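Local atomic coordinates of anopheles gambiae adenosine kinase (PDB entry 3LOO), a protein that catalyses the phosphorylation of adenosine to AMP with ATP as phosphate donor, as a member of the pfkB carbohydrate kinase family. Residues A[38-41]-A[42-46]; A[87-90]-A[91-95]; A[335-338]-A[339-343]. One frame throughout, in Å; residues are numbered along the deposited sequence.

The three contacts follow one another along the chain. Interaction 1 joins strand 33-39 of the five-stranded sheet to helix 42-47. Interaction 2 lies on helix 82-94 and interaction 3 on helix 333-350. Interaction 1 stands apart, its centre about 33 Å from the centres of the other two. Interactions 2 and 3 have centres about 13 Å apart and touch. Trp92 CH2 meets Trp342 CH2 at 3.6 Å, and Val89 packs on Ala343. Two helices far apart in sequence thus pack together in the larger domain. Strand 33-39 also carries Asp35, which hydrogen-bonds the bound dinucleotide; the smaller sheet is consistent with the lid of adenosine kinases.

Interaction 1 of 3, residues A[38-41]-A[42-46]; sequences AVVE and KDLLN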
loop_
_atom_site.group_PDB
_atom_site.type_symbol
_atom_site.label_atom_id
_atom_site.label_comp_id
_atom_site.label_asym_id
_atom_site.label_seq_id
_atom_site.Cartn_x
_atom_site.Cartn_y
_atom_site.Cartn_z
ATOM N N ALA A 38 7.789 -15.584 9.157
ATOM C CA ALA A 38 8.724 -16.651 9.553
ATOM C C ALA A 38 9.669 -17.086 8.450
ATOM O O ALA A 38 9.401 -16.917 7.247
ATOM C CB ALA A 38 7.966 -17.889 10.126
ATOM N N VAL A 39 10.791 -17.655 8.876
ATOM C CA VAL A 39 11.686 -18.338 7.968
ATOM C C VAL A 39 11.175 -19.755 7.772
ATOM O O VAL A 39 10.875 -20.464 8.726
ATOM C CB VAL A 39 13.149 -18.291 8.476
ATOM C CG1 VAL A 39 14.055 -19.244 7.654
ATOM C CG2 VAL A 39 13.639 -16.851 8.404
ATOM N N VAL A 40 11.022 -20.161 6.521
ATOM C CA VAL A 40 10.551 -21.506 6.246
ATOM C C VAL A 40 11.306 -22.054 5.057
ATOM O O VAL A 40 12.036 -21.308 4.392
ATOM C CB VAL A 40 9.011 -21.537 5.955
ATOM C CG1 VAL A 40 8.236 -20.751 7.005
ATOM C CG2 VAL A 40 8.695 -21.044 4.548
ATOM N N GLU A 41 11.105 -23.344 4.773
ATOM C CA GLU A 41 11.687 -23.977 3.576
ATOM C C GLU A 41 10.611 -24.390 2.576
ATOM O O GLU A 41 9.419 -24.364 2.905
ATOM C CB GLU A 41 12.593 -25.154 3.980
ATOM C CG GLU A 41 13.969 -24.682 4.471
ATOM C CD GLU A 41 14.848 -25.803 5.037
ATOM O OE1 GLU A 41 15.283 -26.691 4.271
ATOM O OE2 GLU A 41 15.130 -25.771 6.254
ATOM N N LYS A 42 11.038 -24.793 1.373
ATOM C CA LYS A 42 10.137 -25.068 0.235
ATOM C C LYS A 42 9.028 -26.058 0.503
ATOM O O LYS A 42 7.951 -25.938 -0.084
ATOM C CB LYS A 42 10.909 -25.548 -0.994
ATOM C CG LYS A 42 11.410 -24.435 -1.877
ATOM C CD LYS A 42 12.915 -24.201 -1.743
ATOM C CE LYS A 42 13.308 -22.830 -2.319
ATOM N NZ LYS A 42 12.247 -22.277 -3.235
ATOM N N ASP A 43 9.279 -27.038 1.383
ATOM C CA ASP A 43 8.250 -28.023 1.703
ATOM C C ASP A 43 7.039 -27.365 2.324
ATOM O O ASP A 43 5.910 -27.816 2.116
ATOM C CB ASP A 43 8.783 -29.152 2.609
ATOM C CG ASP A 43 9.518 -28.620 3.829
ATOM O OD1 ASP A 43 9.461 -29.289 4.888
ATOM O OD2 ASP A 43 10.151 -27.539 3.726
ATOM N N LEU A 44 7.252 -26.294 3.088
ATOM C CA LEU A 44 6.091 -25.550 3.598
ATOM C C LEU A 44 5.303 -24.898 2.450
ATOM O O LEU A 44 4.101 -25.037 2.375
ATOM C CB LEU A 44 6.465 -24.549 4.698
ATOM C CG LEU A 44 5.252 -23.850 5.316
ATOM C CD1 LEU A 44 4.420 -24.821 6.126
ATOM C CD2 LEU A 44 5.723 -22.738 6.186
ATOM N N LEU A 45 5.996 -24.224 1.547
ATOM C CA LEU A 45 5.347 -23.661 0.355
ATOM C C LEU A 45 4.589 -24.699 -0.478
ATOM O O LEU A 45 3.447 -24.464 -0.891
ATOM C CB LEU A 45 6.382 -22.986 -0.545
ATOM C CG LEU A 45 7.240 -21.861 0.035
ATOM C CD1 LEU A 45 7.821 -21.059 -1.109
ATOM C CD2 LEU A 45 6.430 -20.948 0.950
ATOM N N ASN A 46 5.240 -25.839 -0.731
ATOM C CA ASN A 46 4.616 -26.931 -1.478
ATOM C C ASN A 46 3.403 -27.446 -0.789
ATOM O O ASN A 46 2.375 -27.630 -1.427
ATOM C CB ASN A 46 5.608 -28.058 -1.718
ATOM C CG ASN A 46 6.567 -27.749 -2.837
ATOM O OD1 ASN A 46 6.780 -26.599 -3.204
ATOM N ND2 ASN A 46 7.168 -28.795 -3.389
#
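Val40 has CG1 anti to its carbonyl carbon (chi1 -48°), and Leu44 has CG anti to its backbone N (chi1 -175°). These two settings bring the branched ends together. Leu44 CD2 reaches Val40 CG1 at 3.3 Å, tighter than usual van der Waals contact. The same methyl lies 3.5 Å from Val40 CB, so it rests against the branch point too, and closer to CG1 than to CG2. The two side chains cross at about a right angle. On its other branch, Val40 CG2 meets Leu45 CD2 more loosely, at 4.3 Å.

The backbone passes from strand into helix between these side chains. Leu44 N donates a hydrogen bond to Glu41 O at 2.9 Å. It is a bent bond, with an N-H...O angle of 137°, and the donor sits above the carbonyl plane. This three-residue link marks a strand-to-helix junction on the smaller sheet, consistent with the lid domain. Asn46 N then bonds Lys42 O at 2.8 Å, four residues apart.

Asp43 folds back beside the turn, where its OD2 comes 3.4 Å from Glu41 CB. The carboxylates of Glu41 and Asp43 stay apart, with OE1 of Glu41 5.2 Å from OD2 of Asp43. Both residues are exposed, so solvent would probably ease the repulsion between these like charges.

Ala38 and Val40 are backbone-bonded to strand 137-144, and Val40 O also accepts a hydrogen bond from Thr144 OG1. Leu45 and Val40 rest on Leu142 of that strand. Leu44 packs on Leu69 and Tyr73 of helix 64-73, so the turn is held between that helix and the smaller sheet.

Interaction 2 of 3, residues A[87-90]-A[91-95]; sequences LRVA and QWILQ
Four backbone hydrogen bonds join Leu87, Arg88, Val89 and Ala90 to Gln91, Trp92, Ile93 and Leu94, each spanning four residues. The straightest is Ile93 N to Val89 O, at 3.1 Å and 169°. Trp92 N to Arg88 O is more bent, at 149°. Gln95 N adds a bond to Gln91 O at 2.8 Å. Gln95 itself then leaves helical geometry with a positive phi of 55°, which marks the end of the helix.

Apolar contact between side chains is modest. Val89 and Ile93 lie side by side, one turn apart, and point the same way. Val89 CG1, anti to its backbone N, meets Ile93 CD1 at 4.0 Å. Ile93 CG1 lies anti to its carbonyl carbon and leans back over the preceding turn, 3.4 Å from Val89 O. At the next carbonyl, Leu94 CD2 stands 3.5 Å from Ala90 O.

Aromatic contacts centre on Trp92. Its indole has Val89 O at the edge, with Trp92 CE3 4.2 Å from that oxygen. Beyond the segment, Trp92 meets the Phe355 ring edge-to-face and Arg88 makes a cation-pi contact with the same ring. Trp92 NE1 is satisfied by Gly357 O, which fixes the indole in the buried interior.

Ile93 packs on Cys339 and on Ala325 of helix 315-328, while Leu87 and Gln91 lie on strand 100-107. In sequence the helix follows strand 76-80 of the smaller sheet and precedes strand 100-107 of the larger one. In space it packs between strand 100-107 and helices 315-328 and 333-350. This is an ordinary alpha helix of the alpha/beta fold, as in the pfkB (ribokinase-like) kinases.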
loop_
_atom_site.group_PDB
_atom_site.type_symbol
_atom_site.label_atom_id
_atom_site.label_comp_id
_atom_site.label_asym_id
_atom_site.label_seq_id
_atom_site.Cartn_x
_atom_site.Cartn_y
_atom_site.Cartn_z
ATOM N N LEU A 87 1.131 4.827 5.838
ATOM C CA LEU A 87 0.720 5.914 6.731
ATOM C C LEU A 87 1.541 5.957 8.049
ATOM O O LEU A 87 1.853 7.049 8.552
ATOM C CB LEU A 87 -0.793 5.860 6.977
ATOM C CG LEU A 87 -1.605 6.668 5.979
ATOM C CD1 LEU A 87 -1.400 6.298 4.520
ATOM C CD2 LEU A 87 -3.121 6.595 6.354
ATOM N N ARG A 88 1.950 4.790 8.559
ATOM C CA ARG A 88 2.801 4.733 9.751
ATOM C C ARG A 88 4.199 5.317 9.454
ATOM O O ARG A 88 4.709 6.126 10.242
ATOM C CB ARG A 88 2.874 3.302 10.331
ATOM C CG ARG A 88 1.530 2.775 10.942
ATOM C CD ARG A 88 1.635 1.276 11.365
ATOM N NE ARG A 88 2.849 1.120 12.180
ATOM C CZ ARG A 88 3.689 0.090 12.150
ATOM N NH1 ARG A 88 3.483 -0.959 11.357
ATOM N NH2 ARG A 88 4.759 0.116 12.937
ATOM N N VAL A 89 4.780 4.943 8.311
ATOM C CA VAL A 89 6.052 5.531 7.868
ATOM C C VAL A 89 5.938 7.046 7.645
ATOM O O VAL A 89 6.774 7.796 8.144
ATOM C CB VAL A 89 6.681 4.758 6.639
ATOM C CG1 VAL A 89 7.959 5.489 6.043
ATOM C CG2 VAL A 89 6.971 3.289 7.027
ATOM N N ALA A 90 4.911 7.496 6.910
ATOM C CA ALA A 90 4.648 8.915 6.758
ATOM C C ALA A 90 4.502 9.703 8.091
ATOM O O ALA A 90 5.026 10.815 8.221
ATOM C CB ALA A 90 3.403 9.145 5.872
ATOM N N GLN A 91 3.764 9.155 9.051
ATOM C CA GLN A 91 3.638 9.763 10.370
ATOM C C GLN A 91 4.973 9.812 11.150
ATOM O O GLN A 91 5.294 10.817 11.835
ATOM C CB GLN A 91 2.569 9.010 11.160
ATOM C CG GLN A 91 1.179 9.473 10.818
ATOM C CD GLN A 91 0.901 10.923 11.277
ATOM O OE1 GLN A 91 1.642 11.512 12.079
ATOM N NE2 GLN A 91 -0.178 11.471 10.792
ATOM N N TRP A 92 5.753 8.751 11.021
ATOM C CA TRP A 92 7.020 8.678 11.724
ATOM C C TRP A 92 7.908 9.817 11.234
ATOM O O TRP A 92 8.506 10.554 12.033
ATOM C CB TRP A 92 7.679 7.313 11.530
ATOM C CG TRP A 92 9.102 7.318 12.018
ATOM C CD1 TRP A 92 9.534 7.475 13.322
ATOM C CD2 TRP A 92 10.275 7.183 11.225
ATOM N NE1 TRP A 92 10.910 7.439 13.376
ATOM C CE2 TRP A 92 11.390 7.265 12.104
ATOM C CE3 TRP A 92 10.502 6.998 9.857
ATOM C CZ2 TRP A 92 12.712 7.183 11.650
ATOM C CZ3 TRP A 92 11.829 6.902 9.407
ATOM C CH2 TRP A 92 12.911 6.997 10.310
ATOM N N ILE A 93 7.957 9.993 9.914
ATOM C CA ILE A 93 8.705 11.103 9.303
ATOM C C ILE A 93 8.107 12.476 9.683
ATOM O O ILE A 93 8.824 13.393 10.061
ATOM C CB ILE A 93 8.813 10.920 7.758
ATOM C CG1 ILE A 93 9.567 9.614 7.428
ATOM C CG2 ILE A 93 9.454 12.166 7.074
ATOM C CD1 ILE A 93 9.450 9.173 6.013
ATOM N N LEU A 94 6.793 12.613 9.624
ATOM C CA LEU A 94 6.173 13.887 9.941
ATOM C C LEU A 94 6.400 14.326 11.392
ATOM O O LEU A 94 6.574 15.523 11.656
ATOM C CB LEU A 94 4.675 13.802 9.681
ATOM C CG LEU A 94 3.982 14.430 8.457
ATOM C CD1 LEU A 94 4.872 14.990 7.331
ATOM C CD2 LEU A 94 2.819 13.531 7.957
ATOM N N GLN A 95 6.375 13.383 12.339
ATOM C CA GLN A 95 6.435 13.744 13.767
ATOM C C GLN A 95 5.329 14.744 14.141
ATOM O O GLN A 95 5.539 15.721 14.859
ATOM C CB GLN A 95 7.823 14.296 14.122
ATOM C CG GLN A 95 8.959 13.234 13.986
ATOM C CD GLN A 95 8.872 12.130 15.047
ATOM O OE1 GLN A 95 8.840 10.925 14.729
ATOM N NE2 GLN A 95 8.837 12.531 16.318
#

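Interaction 3 of 3, residues A[335-338]-A[339-343]; sequences VCIK and CGIWA. With B4P (bis(adenosine)-5'-tetraphosphate), chain D.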
loop_
_atom_site.group_PDB
_atom_site.type_symbol
_atom_site.label_atom_id
_atom_site.label_comp_id
_atom_site.label_asym_id
_atom_site.label_seq_id
_atom_site.Cartn_x
_atom_site.Cartn_y
_atom_site.Cartn_z
ATOM N N VAL A 335 12.146 15.499 -4.460
ATOM C CA VAL A 335 12.330 15.388 -3.022
ATOM C C VAL A 335 11.392 14.300 -2.440
ATOM O O VAL A 335 11.763 13.591 -1.530
ATOM C CB VAL A 335 12.095 16.767 -2.313
ATOM C CG1 VAL A 335 12.081 16.625 -0.757
ATOM C CG2 VAL A 335 13.183 17.777 -2.778
ATOM N N CYS A 336 10.171 14.211 -2.940
ATOM C CA CYS A 336 9.244 13.161 -2.461
ATOM C C CYS A 336 9.839 11.793 -2.699
ATOM O O CYS A 336 9.813 10.952 -1.813
ATOM C CB CYS A 336 7.886 13.289 -3.131
ATOM S SG CYS A 336 7.085 14.843 -2.676
ATOM N N ILE A 337 10.418 11.597 -3.881
ATOM C CA ILE A 337 10.977 10.284 -4.242
ATOM C C ILE A 337 12.252 9.961 -3.449
ATOM O O ILE A 337 12.444 8.815 -3.009
ATOM C CB ILE A 337 11.192 10.157 -5.763
ATOM C CG1 ILE A 337 9.818 10.127 -6.453
ATOM C CG2 ILE A 337 12.121 8.900 -6.124
ATOM C CD1 ILE A 337 9.849 10.308 -7.975
ATOM N N LYS A 338 13.123 10.964 -3.280
ATOM C CA LYS A 338 14.360 10.760 -2.489
ATOM C C LYS A 338 14.007 10.415 -1.038
ATOM O O LYS A 338 14.614 9.530 -0.444
ATOM C CB LYS A 338 15.281 11.988 -2.557
ATOM C CG LYS A 338 15.928 12.218 -3.920
ATOM C CD LYS A 338 16.473 13.645 -4.062
ATOM C CE LYS A 338 17.487 13.727 -5.192
ATOM N NZ LYS A 338 17.708 15.148 -5.628
ATOM N N CYS A 339 13.012 11.081 -0.460
ATOM C CA CYS A 339 12.567 10.679 0.882
ATOM C C CYS A 339 12.031 9.239 0.911
ATOM O O CYS A 339 12.269 8.506 1.869
ATOM C CB CYS A 339 11.535 11.652 1.444
ATOM S SG CYS A 339 11.102 11.310 3.178
ATOM N N GLY A 340 11.299 8.848 -0.140
ATOM C CA GLY A 340 10.805 7.469 -0.301
ATOM C C GLY A 340 11.940 6.464 -0.288
ATOM O O GLY A 340 11.898 5.458 0.420
ATOM N N ILE A 341 12.976 6.743 -1.065
ATOM C CA ILE A 341 14.112 5.834 -1.134
ATOM C C ILE A 341 14.842 5.780 0.193
ATOM O O ILE A 341 15.233 4.720 0.639
ATOM C CB ILE A 341 15.099 6.223 -2.264
ATOM C CG1 ILE A 341 14.408 6.052 -3.624
ATOM C CG2 ILE A 341 16.382 5.342 -2.172
ATOM C CD1 ILE A 341 15.116 6.770 -4.773
ATOM N N TRP A 342 15.005 6.934 0.829
ATOM C CA TRP A 342 15.640 7.016 2.150
ATOM C C TRP A 342 14.863 6.191 3.194
ATOM O O TRP A 342 15.456 5.428 3.968
ATOM C CB TRP A 342 15.757 8.489 2.585
ATOM C CG TRP A 342 16.165 8.653 4.006
ATOM C CD1 TRP A 342 17.454 8.658 4.501
ATOM C CD2 TRP A 342 15.299 8.820 5.137
ATOM N NE1 TRP A 342 17.426 8.828 5.862
ATOM C CE2 TRP A 342 16.121 8.934 6.280
ATOM C CE3 TRP A 342 13.901 8.885 5.292
ATOM C CZ2 TRP A 342 15.594 9.099 7.576
ATOM C CZ3 TRP A 342 13.377 9.054 6.569
ATOM C CH2 TRP A 342 14.229 9.153 7.701
ATOM N N ALA A 343 13.538 6.311 3.171
ATOM C CA ALA A 343 12.683 5.647 4.161
ATOM C C ALA A 343 12.687 4.142 3.991
ATOM O O ALA A 343 12.765 3.390 4.976
ATOM C CB ALA A 343 11.250 6.183 4.081
HETATM P PA B4P D . 6.325 -6.607 0.596
HETATM O O1A B4P D . 7.355 -6.816 1.695
HETATM O O2A B4P D . 5.970 -7.810 -0.276
HETATM O O3A B4P D . 6.996 -5.570 -0.430
HETATM P PB B4P D . 6.298 -4.181 -0.784
HETATM O O1B B4P D . 6.315 -3.226 0.412
HETATM O O2B B4P D . 5.023 -4.354 -1.592
HETATM O O3B B4P D . 7.651 -3.908 -1.713
HETATM P PG B4P D . 7.726 -3.656 -3.302
HETATM O O1G B4P D . 7.991 -4.910 -4.062
HETATM O O2G B4P D . 6.452 -2.928 -3.684
HETATM O O3G B4P D . 8.950 -2.640 -3.480
HETATM P PD B4P D . 10.417 -2.852 -4.117
HETATM O O1D B4P D . 10.897 -4.202 -3.729
HETATM O O2D B4P D . 10.482 -2.405 -5.550
HETATM O O5E B4P D . 4.988 -5.906 1.197
HETATM C C5E B4P D . 4.619 -6.476 2.433
HETATM C C4E B4P D . 3.292 -6.011 2.960
HETATM O O4E B4P D . 2.210 -6.282 2.069
HETATM C C3E B4P D . 2.979 -6.820 4.189
HETATM O O3E B4P D . 3.224 -5.926 5.293
HETATM C C2E B4P D . 1.493 -7.145 4.081
HETATM O O2E B4P D . 0.714 -6.820 5.239
HETATM C C1E B4P D . 1.036 -6.364 2.834
HETATM N N9A B4P D . 0.008 -7.135 2.111
HETATM C C8A B4P D . 0.141 -8.332 1.469
HETATM N N7A B4P D . -1.077 -8.671 0.953
HETATM C C5A B4P D . -1.988 -7.712 1.296
HETATM C C6A B4P D . -3.357 -7.506 1.056
HETATM N N6A B4P D . -4.138 -8.397 0.369
HETATM N N1A B4P D . -3.954 -6.402 1.573
HETATM C C2A B4P D . -3.243 -5.477 2.264
HETATM N N3A B4P D . -1.930 -5.645 2.494
HETATM C C4A B4P D . -1.286 -6.741 2.015
HETATM O O5F B4P D . 11.214 -1.806 -3.200
HETATM C C5F B4P D . 10.724 -0.493 -2.953
HETATM C C4F B4P D . 11.922 0.335 -2.491
HETATM O O4F B4P D . 12.670 -0.330 -1.457
HETATM C C3F B4P D . 12.943 0.485 -3.605
HETATM O O3F B4P D . 12.529 1.512 -4.497
HETATM C C2F B4P D . 14.209 0.813 -2.838
HETATM O O2F B4P D . 14.250 2.216 -2.508
HETATM C C1F B4P D . 14.072 -0.056 -1.575
HETATM N N9B B4P D . 14.788 -1.345 -1.839
HETATM C C8B B4P D . 14.212 -2.517 -2.172
HETATM N N7B B4P D . 15.145 -3.482 -2.356
HETATM C C5B B4P D . 16.362 -2.941 -2.143
HETATM C C6B B4P D . 17.676 -3.399 -2.192
HETATM N N6B B4P D . 17.911 -4.698 -2.507
HETATM N N1B B4P D . 18.705 -2.544 -1.901
HETATM C C2B B4P D . 18.475 -1.246 -1.582
HETATM N N3B B4P D . 17.211 -0.738 -1.532
HETATM C C4B B4P D . 16.126 -1.528 -1.807
#
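Ile341 is the residue here that reaches the bound bis(adenosine)-5'-tetraphosphate. Its CG2 lies 3.8 Å from O2F, a ribose hydroxyl oxygen of one adenosine, and its CG1 is 4.0 Å from the same atom. CG1 lies beside the backbone N (chi1 -65°), which leaves CG2 anti to it; both carbons face the ribose hydroxyl.

The far end of the side chain turns back along the helix. Ile341 CD1 meets Ile337 CG2 at 3.9 Å, and the two side chains meet at a slant. Ile341 CG1 also sits 3.4 Å from Ile337 O. That oxygen accepts the hydrogen bond from Ile341 N at 2.9 Å, so one carbonyl serves as both anchor and packing surface.

The bonds on either side of it in the helix are of the same kind. Trp342 N donates to Lys338 O at 2.9 Å, and Cys339 N to Val335 O at 3.0 Å with an angle of 168°. The Trp342 ring has Cys339 O at its edge, in plane.

Farther out, Val286 of strand 284-290 supports both isoleucines, and Phe319 of helix 315-328 backs Ile341. Elsewhere the ligand is hydrogen-bonded to residues such as Asn238 and Gly314. The contact from Ile341 is a carbon one, so this residue probably offers an apolar surface beside the ribose hydroxyl, while hydrogen bonds to the ligand come from other residues.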